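Local atomic coordinates of methyltransferase domain-containing protein (Serratia marcescens, PDB entry 7CLF), a protein that probably catalyses O-methyl transfer from S-adenosyl-L-methionine, and binds the by-product S-adenosyl-L-homocysteine in a Rossmann-like domain. Residues 177-182 / 204-209; 29-34 / 84-89. All coordinates share one frame; numbering follows the deposited sequence.

Contact 1 (177-182 / 204-209). With SAH (S-adenosyl-L-homocysteine), chain D.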
loop_
_atom_site.group_PDB
_atom_site.type_symbol
_atom_site.label_atom_id
_atom_site.label_comp_id
_atom_site.label_asym_id
_atom_site.label_seq_id
_atom_site.Cartn_x
_atom_site.Cartn_y
_atom_site.Cartn_z
ATOM N N SER A 177 11.957 20.099 -18.346
ATOM C CA SER A 177 10.554 20.326 -18.682
ATOM C C SER A 177 9.737 19.042 -18.672
ATOM O O SER A 177 8.525 19.094 -18.442
ATOM C CB SER A 177 10.481 21.007 -20.055
ATOM O OG SER A 177 9.173 21.457 -20.386
ATOM N N GLY A 178 10.365 17.898 -18.913
ATOM C CA GLY A 178 9.648 16.645 -18.894
ATOM C C GLY A 178 8.866 16.402 -20.160
ATOM O O GLY A 178 9.445 16.154 -21.220
ATOM N N ILE A 179 7.536 16.492 -20.070
ATOM C CA ILE A 179 6.692 16.298 -21.241
ATOM C C ILE A 179 6.497 17.589 -22.019
ATOM O O ILE A 179 5.862 17.573 -23.080
ATOM C CB ILE A 179 5.333 15.687 -20.834
ATOM C CG1 ILE A 179 4.683 14.982 -22.030
ATOM C CG2 ILE A 179 4.433 16.749 -20.212
ATOM C CD1 ILE A 179 3.649 13.959 -21.644
ATOM N N GLY A 180 7.025 18.707 -21.525
ATOM C CA GLY A 180 7.050 19.932 -22.296
ATOM C C GLY A 180 5.745 20.678 -22.339
ATOM O O GLY A 180 5.575 21.558 -23.191
ATOM N N SER A 181 4.804 20.356 -21.449
ATOM C CA SER A 181 3.494 20.981 -21.531
ATOM C C SER A 181 3.523 22.433 -21.073
ATOM O O SER A 181 2.619 23.198 -21.422
ATOM C CB SER A 181 2.485 20.174 -20.718
ATOM O OG SER A 181 3.045 19.828 -19.468
ATOM N N LEU A 182 4.548 22.831 -20.312
ATOM C CA LEU A 182 4.704 24.249 -19.983
ATOM C C LEU A 182 5.109 25.066 -21.207
ATOM O O LEU A 182 4.397 26.022 -21.552
ATOM C CB LEU A 182 5.713 24.417 -18.846
ATOM C CG LEU A 182 5.577 25.555 -17.851
ATOM C CD1 LEU A 182 6.758 25.490 -16.844
ATOM C CD2 LEU A 182 5.434 26.905 -18.509
ATOM N N SER A 204 14.768 13.719 -23.729
ATOM C CA SER A 204 14.837 14.524 -24.938
ATOM C C SER A 204 14.245 13.764 -26.115
ATOM O O SER A 204 13.445 14.314 -26.885
ATOM C CB SER A 204 16.291 14.915 -25.223
ATOM O OG SER A 204 16.714 15.930 -24.334
ATOM N N ALA A 205 14.615 12.481 -26.248
ATOM C CA ALA A 205 14.141 11.679 -27.374
ATOM C C ALA A 205 12.623 11.550 -27.358
ATOM O O ALA A 205 11.957 11.792 -28.372
ATOM C CB ALA A 205 14.798 10.298 -27.358
ATOM N N PHE A 206 12.054 11.169 -26.211
ATOM C CA PHE A 206 10.600 11.120 -26.087
ATOM C C PHE A 206 9.987 12.484 -26.381
ATOM O O PHE A 206 9.039 12.606 -27.170
ATOM C CB PHE A 206 10.219 10.647 -24.680
ATOM C CG PHE A 206 8.767 10.863 -24.332
ATOM C CD1 PHE A 206 7.800 9.954 -24.738
ATOM C CD2 PHE A 206 8.375 11.960 -23.585
ATOM C CE1 PHE A 206 6.460 10.139 -24.413
ATOM C CE2 PHE A 206 7.036 12.149 -23.253
ATOM C CZ PHE A 206 6.080 11.235 -23.669
ATOM N N LEU A 207 10.544 13.525 -25.760
ATOM C CA LEU A 207 10.027 14.883 -25.902
ATOM C C LEU A 207 10.093 15.378 -27.343
ATOM O O LEU A 207 9.166 16.051 -27.816
ATOM C CB LEU A 207 10.814 15.806 -24.979
ATOM C CG LEU A 207 10.496 17.284 -24.949
ATOM C CD1 LEU A 207 9.161 17.510 -24.260
ATOM C CD2 LEU A 207 11.645 17.978 -24.218
ATOM N N ARG A 208 11.184 15.083 -28.056
ATOM C CA ARG A 208 11.274 15.496 -29.455
ATOM C C ARG A 208 10.130 14.917 -30.272
ATOM O O ARG A 208 9.446 15.636 -31.010
ATOM C CB ARG A 208 12.607 15.064 -30.051
ATOM C CG ARG A 208 13.746 15.959 -29.678
ATOM C CD ARG A 208 15.030 15.520 -30.331
ATOM N NE ARG A 208 16.111 16.399 -29.908
ATOM C CZ ARG A 208 17.140 16.017 -29.161
ATOM N NH1 ARG A 208 17.249 14.755 -28.763
ATOM N NH2 ARG A 208 18.070 16.902 -28.829
ATOM N N ASP A 209 9.913 13.611 -30.148
ATOM C CA ASP A 209 8.858 12.942 -30.897
ATOM C C ASP A 209 7.482 13.471 -30.522
ATOM O O ASP A 209 6.598 13.576 -31.380
ATOM C CB ASP A 209 8.931 11.438 -30.653
ATOM C CG ASP A 209 10.191 10.832 -31.208
ATOM O OD1 ASP A 209 10.747 11.428 -32.152
ATOM O OD2 ASP A 209 10.622 9.768 -30.705
HETATM N N SAH D . 9.258 20.032 -15.084
HETATM C CA SAH D . 8.206 19.020 -15.165
HETATM C CB SAH D . 8.744 17.607 -14.877
HETATM C CG SAH D . 9.420 17.319 -13.534
HETATM S SD SAH D . 10.080 15.610 -13.445
HETATM C C SAH D . 7.084 19.391 -14.205
HETATM O O SAH D . 7.111 20.462 -13.590
HETATM O OXT SAH D . 6.118 18.639 -14.039
HETATM C "C5'" SAH D . 11.809 16.149 -13.373
HETATM C "C4'" SAH D . 12.488 16.245 -14.740
HETATM O "O4'" SAH D . 13.831 16.679 -14.561
HETATM C "C3'" SAH D . 12.554 14.894 -15.428
HETATM O "O3'" SAH D . 11.935 14.966 -16.684
HETATM C "C2'" SAH D . 14.035 14.617 -15.594
HETATM O "O2'" SAH D . 14.350 14.031 -16.834
HETATM C "C1'" SAH D . 14.668 15.979 -15.442
HETATM N N9 SAH D . 16.031 15.874 -14.901
HETATM C C8 SAH D . 16.458 15.138 -13.828
HETATM N N7 SAH D . 17.794 15.324 -13.675
HETATM C C5 SAH D . 18.221 16.159 -14.642
HETATM C C6 SAH D . 19.476 16.669 -14.941
HETATM N N6 SAH D . 20.528 16.334 -14.194
HETATM N N1 SAH D . 19.616 17.523 -16.018
HETATM C C2 SAH D . 18.517 17.864 -16.772
HETATM N N3 SAH D . 17.263 17.349 -16.469
HETATM C C4 SAH D . 17.127 16.514 -15.420
#
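The glycine-rich loop of the Rossmann-like methyltransferase fold, here G176 to G180 in a GxGxG pattern, runs from strand 171-175 to helix 181-189 and rests on L207 and F206 of helix 201-213. A type II' turn from S177 to G180 shapes the loop, with G178 at positive phi (79°), and G180 is the N-cap of the helix that follows. On the cofactor side, S177 O lies 3.3 Å from SAH CA, and G178 CA is 3.6 Å from the ribose oxygen O3'. E199 links loop and ligand, because its OE1 bonds both G178 N and S-adenosyl-L-homocysteine. L207 meets the loop from the helix side. With CG trans to the backbone N (chi1 179°), its CD1 reaches across to the backbone, 3.3 Å from G178 O and 3.5 Å from I179 C. The contact is thus van der Waals, a methyl group against the peptide units of the turn; the L207 side chain also touches I197 and V222, on neighbouring strands 194-199 and 220-224. Beside it the I179 side chain comes at an angle to the F206 ring and meets its edge, CG1 near the ring plane and 3.9 Å from F206 CE2.

Contact 2 (29-34 / 84-89)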
loop_
_atom_site.group_PDB
_atom_site.type_symbol
_atom_site.label_atom_id
_atom_site.label_comp_id
_atom_site.label_asym_id
_atom_site.label_seq_id
_atom_site.Cartn_x
_atom_site.Cartn_y
_atom_site.Cartn_z
ATOM N N LEU A 29 -8.770 -4.277 -17.034
ATOM C CA LEU A 29 -10.065 -4.820 -16.644
ATOM C C LEU A 29 -11.192 -3.856 -16.984
ATOM O O LEU A 29 -12.231 -4.270 -17.506
ATOM C CB LEU A 29 -10.058 -5.139 -15.153
ATOM C CG LEU A 29 -11.327 -5.703 -14.514
ATOM C CD1 LEU A 29 -10.923 -6.617 -13.387
ATOM C CD2 LEU A 29 -12.186 -4.559 -13.993
ATOM N N PHE A 30 -10.998 -2.566 -16.700
ATOM C CA PHE A 30 -12.074 -1.600 -16.871
ATOM C C PHE A 30 -12.463 -1.406 -18.334
ATOM O O PHE A 30 -13.608 -1.040 -18.625
ATOM C CB PHE A 30 -11.672 -0.270 -16.249
ATOM C CG PHE A 30 -11.323 -0.372 -14.803
ATOM C CD1 PHE A 30 -12.290 -0.716 -13.862
ATOM C CD2 PHE A 30 -10.021 -0.145 -14.379
ATOM C CE1 PHE A 30 -11.968 -0.817 -12.521
ATOM C CE2 PHE A 30 -9.685 -0.253 -13.032
ATOM C CZ PHE A 30 -10.660 -0.595 -12.101
ATOM N N ASP A 31 -11.541 -1.648 -19.269
ATOM C CA ASP A 31 -11.876 -1.524 -20.678
ATOM C C ASP A 31 -12.824 -2.620 -21.143
ATOM O O ASP A 31 -13.505 -2.440 -22.157
ATOM C CB ASP A 31 -10.595 -1.507 -21.521
ATOM C CG ASP A 31 -9.660 -0.381 -21.112
ATOM O OD1 ASP A 31 -9.897 0.777 -21.492
ATOM O OD2 ASP A 31 -8.704 -0.641 -20.365
ATOM N N GLN A 32 -12.905 -3.736 -20.415
ATOM C CA GLN A 32 -13.934 -4.729 -20.692
ATOM C C GLN A 32 -15.343 -4.193 -20.454
ATOM O O GLN A 32 -16.318 -4.863 -20.813
ATOM C CB GLN A 32 -13.705 -5.968 -19.838
ATOM C CG GLN A 32 -12.489 -6.769 -20.249
ATOM C CD GLN A 32 -12.691 -7.465 -21.579
ATOM O OE1 GLN A 32 -13.827 -7.694 -22.012
ATOM N NE2 GLN A 32 -11.597 -7.807 -22.236
ATOM N N LEU A 33 -15.470 -3.004 -19.872
ATOM C CA LEU A 33 -16.759 -2.408 -19.547
ATOM C C LEU A 33 -16.950 -1.065 -20.247
ATOM O O LEU A 33 -17.847 -0.300 -19.880
ATOM C CB LEU A 33 -16.884 -2.254 -18.026
ATOM C CG LEU A 33 -16.865 -3.546 -17.200
ATOM C CD1 LEU A 33 -16.813 -3.221 -15.709
ATOM C CD2 LEU A 33 -18.081 -4.419 -17.524
ATOM N N ARG A 34 -16.117 -0.770 -21.253
ATOM C CA ARG A 34 -16.212 0.479 -22.005
ATOM C C ARG A 34 -17.543 0.608 -22.736
ATOM O O ARG A 34 -18.128 1.696 -22.795
ATOM C CB ARG A 34 -15.070 0.530 -23.015
ATOM C CG ARG A 34 -15.006 1.769 -23.870
ATOM C CD ARG A 34 -13.904 1.603 -24.906
ATOM N NE ARG A 34 -13.761 2.784 -25.747
ATOM C CZ ARG A 34 -14.319 2.923 -26.947
ATOM N NH1 ARG A 34 -15.067 1.947 -27.447
ATOM N NH2 ARG A 34 -14.130 4.037 -27.652
ATOM N N LEU A 84 -10.309 5.540 -15.573
ATOM C CA LEU A 84 -10.127 4.091 -15.561
ATOM C C LEU A 84 -10.008 3.464 -16.946
ATOM O O LEU A 84 -9.596 2.300 -17.039
ATOM C CB LEU A 84 -11.279 3.409 -14.801
ATOM C CG LEU A 84 -11.297 3.721 -13.298
ATOM C CD1 LEU A 84 -12.463 3.035 -12.621
ATOM C CD2 LEU A 84 -9.960 3.337 -12.641
ATOM N N LEU A 85 -10.349 4.185 -18.015
ATOM C CA LEU A 85 -10.321 3.632 -19.361
ATOM C C LEU A 85 -9.014 3.976 -20.051
ATOM O O LEU A 85 -8.547 5.116 -19.983
ATOM C CB LEU A 85 -11.490 4.150 -20.215
ATOM C CG LEU A 85 -12.870 3.629 -19.834
ATOM C CD1 LEU A 85 -13.943 4.378 -20.619
ATOM C CD2 LEU A 85 -12.945 2.134 -20.061
ATOM N N SER A 86 -8.459 2.982 -20.749
ATOM C CA SER A 86 -7.155 3.117 -21.394
ATOM C C SER A 86 -7.107 4.279 -22.367
ATOM O O SER A 86 -6.106 5.000 -22.429
ATOM C CB SER A 86 -6.810 1.823 -22.122
ATOM O OG SER A 86 -6.478 0.827 -21.179
ATOM N N ASP A 87 -8.168 4.471 -23.149
ATOM C CA ASP A 87 -8.141 5.482 -24.203
ATOM C C ASP A 87 -8.454 6.893 -23.703
ATOM O O ASP A 87 -8.588 7.793 -24.534
ATOM C CB ASP A 87 -9.124 5.113 -25.321
ATOM C CG ASP A 87 -10.507 4.712 -24.785
ATOM O OD1 ASP A 87 -10.976 5.318 -23.803
ATOM O OD2 ASP A 87 -11.134 3.793 -25.355
ATOM N N GLU A 88 -8.570 7.124 -22.347
ATOM C CA GLU A 88 -9.041 8.415 -21.864
ATOM C C GLU A 88 -7.877 9.311 -21.471
ATOM O O GLU A 88 -6.791 8.822 -21.139
ATOM C CB GLU A 88 -9.974 8.246 -20.655
ATOM C CG GLU A 88 -11.371 7.765 -21.007
ATOM C CD GLU A 88 -12.228 8.849 -21.647
ATOM O OE1 GLU A 88 -12.162 10.018 -21.198
ATOM O OE2 GLU A 88 -12.963 8.528 -22.606
ATOM N N PRO A 89 -8.094 10.632 -21.497
ATOM C CA PRO A 89 -6.995 11.557 -21.190
ATOM C C PRO A 89 -6.507 11.479 -19.754
ATOM O O PRO A 89 -5.320 11.718 -19.521
ATOM C CB PRO A 89 -7.593 12.936 -21.506
ATOM C CG PRO A 89 -8.696 12.658 -22.438
ATOM C CD PRO A 89 -9.280 11.354 -21.982
#
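F30 and L84 meet face-on: one face of the phenyl ring is covered by the isobutyl group of L84, whose CD1 sits over the ring centre, 3.9 Å from the centroid and close to the ring normal, a CH-pi contact. The other methyl, CD2, lies over the same ring nearer its rim, 3.6 Å from F30 CE2. This pair joins the 3-10 turn at 30-32 to the end of helix 81-84, and L25 of helix 15-26 packs against both side chains. L85 inserts its CD2 methyl beside the backbone of the turn, 3.5 Å from F30 O, and the same methyl also meets R34 CB, more loosely.

The polar half lies further along. The carboxylate of D31 takes two bonds from S86, one at each oxygen. OD1 offers its syn lone pair to S86 N at 2.7 Å, a nearly straight bond (162°), whereas the hydroxyl OG approaches OD2 from above the carboxylate plane, at 2.8 Å. S86 thus presents both its donors at the start of the type I turn from L85 to E88. R34 is extended from its backbone outward (chi1 -179°), which carries NE to D87. NE of R34 forms a salt bridge with D87 OD2 at 2.8 Å, meeting the syn lone pair of that oxygen. The guanidinium and carboxylate planes are 69° apart and OD2 lies out of the guanidinium plane; NE alone bonds the carboxylate, so this is one tilted bond and not a flat pair.

K28 NZ also bonds S86 OG, bringing a positive charge near the D31 carboxylate that would be expected to stabilise it, just as R34 would the D87 carboxylate. With two donors on separate oxygens, D31 has its rotation restrained, and the turn beginning at L85 is fastened to the 3-10 segment by its backbone as well as by a side chain.

In the fold
The two contacts lie in different parts of the chain, contact 2 in the N-terminal dimerisation region and contact 1 in the Rossmann-like methyltransferase domain, with centres 25 Å apart and no shared elements. Contact 1 is buried beside the cofactor and joins the ligand-binding loop to helix 201-213; its touches across the segments are van der Waals, with side-chain methyl and ring groups against the loop backbone and I179. Contact 2, partly buried and away from the annotated sites, ties two loop regions together with a buried apolar side formed by F30, L84 and L85, and a charged pair, R34 and D87, at the surface. Hydrogen bonding follows that difference: in contact 1 polar groups find partners outside the two segments, as G178 N does in E199 and S177 OG in D174, in contact 2 across them.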